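Nitrogenase molybdenum-iron protein alpha chain (Clostridium pasteurianum, PDB 4WES) forms, with the beta chain, the molybdenum-iron component of nitrogenase, which reduces dinitrogen to ammonia on an iron-sulfur-molybdenum cluster supplied with electrons through an [8Fe-7S] cluster. Local coordinates at residues N191-T195 with D196-K200; V141-T144 with C145-L149. One frame throughout, in Å; residues are numbered along the deposited sequence.

Contact 1. Residues N191-T195 with D196-K200; sequences NTVMT and DIIGK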
ATOM      1  N   ASN A 191     -37.723 -29.154   0.244  1.00  9.72           N
ATOM      2  CA  ASN A 191     -39.064 -29.498  -0.225  1.00 10.78           C
ATOM      3  C   ASN A 191     -39.233 -29.081  -1.676  1.00  9.86           C
ATOM      4  O   ASN A 191     -39.692 -29.861  -2.519  1.00 12.39           O
ATOM      5  CB  ASN A 191     -40.127 -28.840   0.622  1.00 11.19           C
ATOM      6  CG  ASN A 191     -40.278 -29.463   1.976  1.00 11.92           C
ATOM      7  OD1 ASN A 191     -39.787 -30.571   2.245  1.00 11.77           O
ATOM      8  ND2 ASN A 191     -40.981 -28.745   2.862  1.00 12.49           N
ATOM      9  N   THR A 192     -38.889 -27.843  -1.989  1.00 10.23           N
ATOM     10  CA  THR A 192     -39.085 -27.317  -3.342  1.00 10.48           C
ATOM     11  C   THR A 192     -38.070 -27.885  -4.323  1.00 10.40           C
ATOM     12  O   THR A 192     -38.400 -28.192  -5.476  1.00 11.18           O
ATOM     13  CB  THR A 192     -39.099 -25.781  -3.310  1.00 11.67           C
ATOM     14  OG1 THR A 192     -40.283 -25.363  -2.630  1.00 12.45           O
ATOM     15  CG2 THR A 192     -38.985 -25.170  -4.678  1.00 12.06           C
ATOM     16  N   VAL A 193     -36.823 -28.078  -3.897  1.00 10.13           N
ATOM     17  CA  VAL A 193     -35.858 -28.721  -4.785  1.00 10.09           C
ATOM     18  C   VAL A 193     -36.351 -30.122  -5.175  1.00 10.24           C
ATOM     19  O   VAL A 193     -36.286 -30.510  -6.356  1.00 10.98           O
ATOM     20  CB  VAL A 193     -34.466 -28.784  -4.105  1.00  9.98           C
ATOM     21  CG1 VAL A 193     -33.520 -29.672  -4.901  1.00  9.95           C
ATOM     22  CG2 VAL A 193     -33.873 -27.390  -3.976  1.00 10.21           C
ATOM     23  N   MET A 194     -36.825 -30.884  -4.196  1.00 10.06           N
ATOM     24  CA  MET A 194     -37.269 -32.249  -4.472  1.00 10.81           C
ATOM     25  C   MET A 194     -38.391 -32.304  -5.484  1.00 11.38           C
ATOM     26  O   MET A 194     -38.331 -33.092  -6.425  1.00 14.85           O
ATOM     27  CB  MET A 194     -37.683 -32.944  -3.184  1.00 11.01           C
ATOM     28  CG  MET A 194     -38.056 -34.406  -3.384  1.00 11.63           C
ATOM     29  SD  MET A 194     -36.603 -35.414  -3.762  1.00 12.70           S
ATOM     30  CE  MET A 194     -37.422 -36.826  -4.503  1.00 12.59           C
ATOM     31  N   THR A 195     -39.445 -31.537  -5.259  1.00 12.68           N
ATOM     32  CA  THR A 195     -40.622 -31.681  -6.101  1.00 13.48           C
ATOM     33  C   THR A 195     -40.536 -30.910  -7.389  1.00 12.20           C
ATOM     34  O   THR A 195     -41.128 -31.325  -8.387  1.00 14.22           O
ATOM     35  CB  THR A 195     -41.895 -31.318  -5.351  1.00 19.43           C
ATOM     36  OG1 THR A 195     -41.843 -29.972  -4.935  1.00 19.41           O
ATOM     37  CG2 THR A 195     -42.097 -32.201  -4.117  1.00 24.99           C
ATOM     38  N   ASP A 196     -39.825 -29.783  -7.386  1.00 11.59           N
ATOM     39  CA  ASP A 196     -39.910 -28.872  -8.534  1.00 11.24           C
ATOM     40  C   ASP A 196     -38.653 -28.841  -9.395  1.00 11.11           C
ATOM     41  O   ASP A 196     -38.680 -28.244 -10.481  1.00 11.94           O
ATOM     42  CB  ASP A 196     -40.264 -27.446  -8.054  1.00 11.91           C
ATOM     43  CG  ASP A 196     -41.586 -27.375  -7.324  1.00 13.86           C
ATOM     44  OD1 ASP A 196     -42.312 -28.377  -7.271  1.00 18.67           O
ATOM     45  OD2 ASP A 196     -41.877 -26.311  -6.757  1.00 15.57           O
ATOM     46  N   ILE A 197     -37.578 -29.462  -8.914  1.00 11.26           N
ATOM     47  CA  ILE A 197     -36.313 -29.468  -9.647  1.00 10.73           C
ATOM     48  C   ILE A 197     -35.848 -30.901  -9.966  1.00 10.67           C
ATOM     49  O   ILE A 197     -35.670 -31.275 -11.115  1.00 10.92           O
ATOM     50  CB  ILE A 197     -35.194 -28.608  -8.962  1.00 10.63           C
ATOM     51  CG1 ILE A 197     -35.718 -27.212  -8.651  1.00 10.98           C
ATOM     52  CG2 ILE A 197     -33.961 -28.592  -9.848  1.00 11.60           C
ATOM     53  CD1 ILE A 197     -34.720 -26.333  -7.937  1.00 11.35           C
ATOM     54  N   ILE A 198     -35.594 -31.686  -8.919  1.00 10.87           N
ATOM     55  CA  ILE A 198     -35.062 -33.037  -9.094  1.00 10.92           C
ATOM     56  C   ILE A 198     -36.018 -33.878  -9.942  1.00 11.68           C
ATOM     57  O   ILE A 198     -37.229 -33.945  -9.670  1.00 12.74           O
ATOM     58  CB  ILE A 198     -34.810 -33.721  -7.723  1.00 10.94           C
ATOM     59  CG1 ILE A 198     -33.674 -32.992  -7.003  1.00 10.92           C
ATOM     60  CG2 ILE A 198     -34.511 -35.205  -7.901  1.00 11.98           C
ATOM     61  CD1 ILE A 198     -33.362 -33.523  -5.613  1.00 11.31           C
ATOM     62  N   GLY A 199     -35.459 -34.549 -10.956  1.00 11.79           N
ATOM     63  CA  GLY A 199     -36.217 -35.443 -11.831  1.00 13.40           C
ATOM     64  C   GLY A 199     -36.903 -34.751 -12.981  1.00 13.55           C
ATOM     65  O   GLY A 199     -37.584 -35.399 -13.748  1.00 15.06           O
ATOM     66  N   LYS A 200     -36.684 -33.444 -13.127  1.00 12.19           N
ATOM     67  CA  LYS A 200     -37.231 -32.704 -14.261  1.00 12.84           C
ATOM     68  C   LYS A 200     -36.357 -32.769 -15.503  1.00 13.98           C
ATOM     69  O   LYS A 200     -36.794 -32.366 -16.570  1.00 17.65           O
ATOM     70  CB  LYS A 200     -37.534 -31.264 -13.886  1.00 14.58           C
ATOM     71  CG  LYS A 200     -38.534 -31.073 -12.767  1.00 14.97           C
ATOM     72  CD  LYS A 200     -39.928 -31.554 -13.065  1.00 16.51           C
ATOM     73  CE  LYS A 200     -40.844 -31.253 -11.902  1.00 18.39           C
ATOM     74  NZ  LYS A 200     -42.199 -31.849 -12.058  1.00 23.79           N
TER
HETATM   75  O   HOH W   1     -42.470 -25.784  -4.137  1.00 19.01           O
HETATM   76  O   HOH W   2     -41.724 -33.826  -9.364  1.00 23.56           O
HETATM   77  O   HOH W   3     -43.691 -30.545  -9.816  1.00122.67           O
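Val-193 meets Ile-197 and Ile-198 with both backbone and side chain. Its carbonyl O takes two N-H groups: Ile-198 N at 2.9 Å, almost straight (N-H...O 171°) and close to the line of the C=O bond, and Ile-197 N at 3.1 Å, more bent and from above the carbonyl plane. CG1 and CG2 of Val-193 then diverge. With CG1 anti to the backbone N (chi1 170°), that methyl packs 3.9 Å from Ile-198 CD1, while CG2 faces Ile-197 CD1. Met-194, bent at chi2, sets its SD 4.2 Å from the same Ile-198 CD1, so that methyl meets both Val-193 and Met-194. This is the C-terminal end of helix 182-196. The bond from Ile-198 N spans five residues rather than four, and the chain then turns away through a type II beta turn, Ile-197 to Lys-200, whose Gly-199 takes the positive phi.

The other flank is polar. Asp-196 N bonds to Thr-192 O, and a water joins Thr-192 OG1 to Asp-196 OD2, 2.7 Å from the carboxylate atom. The side chains of Thr-195 and Asp-196 run alongside each other, with OG1 2.9 Å from OD1. Beyond the turn, the exposed Lys-200 comes back beside the helix end; a water lies 3.0 Å from both its NZ and Thr-195 O, and a second water also bonds Thr-195 O but reaches Lys-200 NZ only weakly. Farther out, Val-193 and Met-194 pack against helix 263-277, Ile-197 against helix 246-250, and Asp-196 touches His-170 of strand 169-172.

Contact 2. Residues V141-T144 with C145-L149; sequences VYAT and CPVGL. With CLF (Fe(8)-S(7) cluster), chain H.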
ATOM      1  N   VAL A 141     -36.891 -16.972  -5.791  1.00  9.31           N
ATOM      2  CA  VAL A 141     -37.421 -15.864  -5.022  0.52  8.65           C
ATOM      3  C   VAL A 141     -37.477 -16.296  -3.574  1.00  9.14           C
ATOM      4  O   VAL A 141     -38.107 -17.313  -3.261  1.00  9.94           O
ATOM      5  CB  VAL A 141     -38.838 -15.517  -5.449  0.52  8.53           C
ATOM      6  CG1 VAL A 141     -39.376 -14.392  -4.569  0.52  8.47           C
ATOM      7  CG2 VAL A 141     -38.870 -15.149  -6.925  0.52  8.85           C
ATOM      8  N   TYR A 142     -36.835 -15.535  -2.679  1.00  9.04           N
ATOM      9  CA  TYR A 142     -36.648 -15.957  -1.306  1.00  9.21           C
ATOM     10  C   TYR A 142     -37.317 -14.958  -0.367  1.00  9.10           C
ATOM     11  O   TYR A 142     -36.963 -13.772  -0.372  1.00  9.51           O
ATOM     12  CB  TYR A 142     -35.140 -16.066  -0.989  1.00  9.28           C
ATOM     13  CG  TYR A 142     -34.495 -17.069  -1.904  1.00  8.70           C
ATOM     14  CD1 TYR A 142     -34.442 -18.411  -1.595  1.00  8.67           C
ATOM     15  CD2 TYR A 142     -34.007 -16.677  -3.123  1.00  8.52           C
ATOM     16  CE1 TYR A 142     -33.912 -19.329  -2.481  1.00  9.19           C
ATOM     17  CE2 TYR A 142     -33.503 -17.577  -4.049  1.00  8.66           C
ATOM     18  CZ  TYR A 142     -33.458 -18.917  -3.712  1.00  8.81           C
ATOM     19  OH  TYR A 142     -32.973 -19.852  -4.608  1.00  9.69           O
ATOM     20  N   ALA A 143     -38.269 -15.434   0.430  1.00  9.04           N
ATOM     21  CA  ALA A 143     -38.919 -14.577   1.402  1.00  8.88           C
ATOM     22  C   ALA A 143     -37.977 -14.218   2.562  1.00  9.15           C
ATOM     23  O   ALA A 143     -37.079 -14.965   2.910  1.00  9.78           O
ATOM     24  CB  ALA A 143     -40.178 -15.231   1.948  1.00  9.63           C
ATOM     25  N   THR A 144     -38.269 -13.077   3.155  1.00  9.12           N
ATOM     26  CA  THR A 144     -37.583 -12.537   4.313  1.00  8.60           C
ATOM     27  C   THR A 144     -38.654 -12.123   5.336  1.00  8.93           C
ATOM     28  O   THR A 144     -39.848 -12.153   5.034  1.00  9.44           O
ATOM     29  CB  THR A 144     -36.718 -11.336   3.935  1.00  8.58           C
ATOM     30  OG1 THR A 144     -37.552 -10.316   3.429  1.00  9.64           O
ATOM     31  CG2 THR A 144     -35.640 -11.724   2.974  1.00  9.05           C
ATOM     32  N   CYS A 145     -38.225 -11.699   6.536  1.00  8.58           N
ATOM     33  CA  CYS A 145     -39.155 -11.362   7.619  1.00  9.31           C
ATOM     34  C   CYS A 145     -40.471 -10.680   7.234  1.00  9.78           C
ATOM     35  O   CYS A 145     -41.519 -11.136   7.702  1.00 11.34           O
ATOM     36  CB  CYS A 145     -38.422 -10.574   8.712  1.00  9.43           C
ATOM     37  SG  CYS A 145     -37.316 -11.586   9.720  1.00  9.75           S
ATOM     38  N   PRO A 146     -40.460  -9.574   6.461  1.00  9.13           N
ATOM     39  CA  PRO A 146     -41.741  -8.874   6.266  1.00  9.97           C
ATOM     40  C   PRO A 146     -42.735  -9.528   5.302  1.00 10.59           C
ATOM     41  O   PRO A 146     -43.890  -9.136   5.277  1.00 11.80           O
ATOM     42  CB  PRO A 146     -41.341  -7.515   5.730  1.00 11.84           C
ATOM     43  CG  PRO A 146     -39.899  -7.536   5.531  1.00 17.34           C
ATOM     44  CD  PRO A 146     -39.327  -8.822   5.907  1.00  9.92           C
ATOM     45  N   VAL A 147     -42.278 -10.459   4.456  1.00 10.60           N
ATOM     46  CA  VAL A 147     -42.993 -10.831   3.237  1.00 10.29           C
ATOM     47  C   VAL A 147     -44.399 -11.408   3.486  1.00 11.86           C
ATOM     48  O   VAL A 147     -45.390 -10.935   2.930  1.00 13.13           O
ATOM     49  CB  VAL A 147     -42.137 -11.817   2.418  1.00 10.81           C
ATOM     50  CG1 VAL A 147     -42.947 -12.457   1.296  1.00 12.67           C
ATOM     51  CG2 VAL A 147     -40.933 -11.109   1.880  1.00 11.03           C
ATOM     52  N   GLY A 148     -44.499 -12.452   4.286  1.00 13.27           N
ATOM     53  CA  GLY A 148     -45.827 -13.006   4.584  1.00 15.93           C
ATOM     54  C   GLY A 148     -46.703 -12.002   5.322  1.00 16.59           C
ATOM     55  O   GLY A 148     -47.913 -11.864   5.012  1.00 18.22           O
ATOM     56  N   LEU A 149     -46.093 -11.267   6.260  1.00 13.87           N
ATOM     57  CA  LEU A 149     -46.848 -10.323   7.106  1.00 15.25           C
ATOM     58  C   LEU A 149     -47.485  -9.187   6.313  1.00 15.31           C
ATOM     59  O   LEU A 149     -48.587  -8.734   6.651  1.00 19.61           O
ATOM     60  CB  LEU A 149     -45.969  -9.754   8.211  1.00 15.27           C
ATOM     61  CG  LEU A 149     -45.617 -10.805   9.258  1.00 18.34           C
ATOM     62  CD1 LEU A 149     -44.380 -10.380  10.013  1.00 20.72           C
ATOM     63  CD2 LEU A 149     -46.783 -11.005  10.230  1.00 20.48           C
TER
HETATM   64 FE1  CLF H 604     -35.187 -11.664   8.819  1.00  8.84          FE
HETATM   65 FE2  CLF H 604     -32.894 -10.936   9.486  1.00  9.41          FE
HETATM   66 FE3  CLF H 604     -33.107 -13.459   8.381  1.00  8.59          FE
HETATM   67 FE4  CLF H 604     -33.437 -11.196   6.925  1.00  8.55          FE
HETATM   68  S1  CLF H 604     -34.451  -9.473   8.230  1.00  9.07           S
HETATM   69  S2A CLF H 604     -33.912 -12.756  10.440  1.00  9.11           S
HETATM   70  S4A CLF H 604     -31.508 -11.899   7.912  1.00  9.16           S
HETATM   71  S3A CLF H 604     -34.881 -13.004   6.935  1.00  8.69           S
HETATM   72 FE5  CLF H 604     -32.241  -8.120   5.923  0.66 11.95          FE
HETATM   73 FE6  CLF H 604     -34.545  -5.958   7.682  0.66 10.01          FE
HETATM   74 FE7  CLF H 604     -31.797  -6.040   7.651  1.00  8.51          FE
HETATM   75 FE8  CLF H 604     -32.739  -8.099   9.104  1.00  9.34          FE
HETATM   76  S2B CLF H 604     -33.201  -6.129   5.832  1.00  9.43           S
HETATM   77  S3B CLF H 604     -33.150  -5.902   9.526  1.00  9.35           S
HETATM   78  S4B CLF H 604     -30.858  -8.147   7.750  1.00  8.70           S
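The C-terminal end of strand 138-143, in a parallel four-stranded sheet, passes through a tight turn into the short, weakly bonded helix 146-149, and the turn carries a cysteine ligand of the [8Fe-7S] cluster. Cys-145 SG lies 2.3 Å from FE1; chi1 of -74° sets the sulfur anti to its own carbonyl carbon and swings it off the turn to the iron. The turn is closed by one backbone bond, Val-147 N to Thr-144 O at 3.0 Å, nearly straight at the hydrogen (170°) but tilted out of the carbonyl plane. The Val-147 side chain points back toward the strand end: CG2 sits 3.5 Å from Thr-144 O, and CB and CG1 both touch Ala-143 CB at 4.0 Å, so Val-147 packs on Ala-143 near the end of the strand. On Thr-144, OG1 occupies the position between backbone N and carbonyl carbon (chi1 62°), crossing close to Pro-146 CD at 3.4 Å and giving its hydrogen bond to His-74 O on the adjacent strand. Thr-144 CA lies 3.8 Å from cluster S3A, so this residue also lines the pocket. Cys-79, another cluster ligand, is a near neighbour of Thr-144, and Leu-107 of the beta chain packs on Cys-145, in keeping with a cluster shared between the two subunits. Pro-146 has no N-H to give, and the buried Cys-145 N has no partner in the model; the Val-147 bond and the tie to His-74 probably help to fix the backbone from which the sulfur reaches the iron.

How the contacts relate
Both contacts are local joins where one element of the alpha chain gives way to the next: contact 1 at the end of a helix, contact 2 at the end of a strand. Their centres are about 21 Å apart and they do not touch, yet strand 169-172 lies beside both: its His-170 and Phe-172 meet side chains of Thr-192, Asp-196 and Ile-197, and pair through the backbone with Val-141 and Ala-143. The touching residues of contact 2 are all buried, next to the beta chain, and its distinguishing chemistry is iron-sulfur coordination, beside one backbone bond and a small apolar contact. Contact 1 is partly buried and distant from the annotated sites, with an apolar inner flank and an outer one dressed by waters, a carboxylate and a lysine.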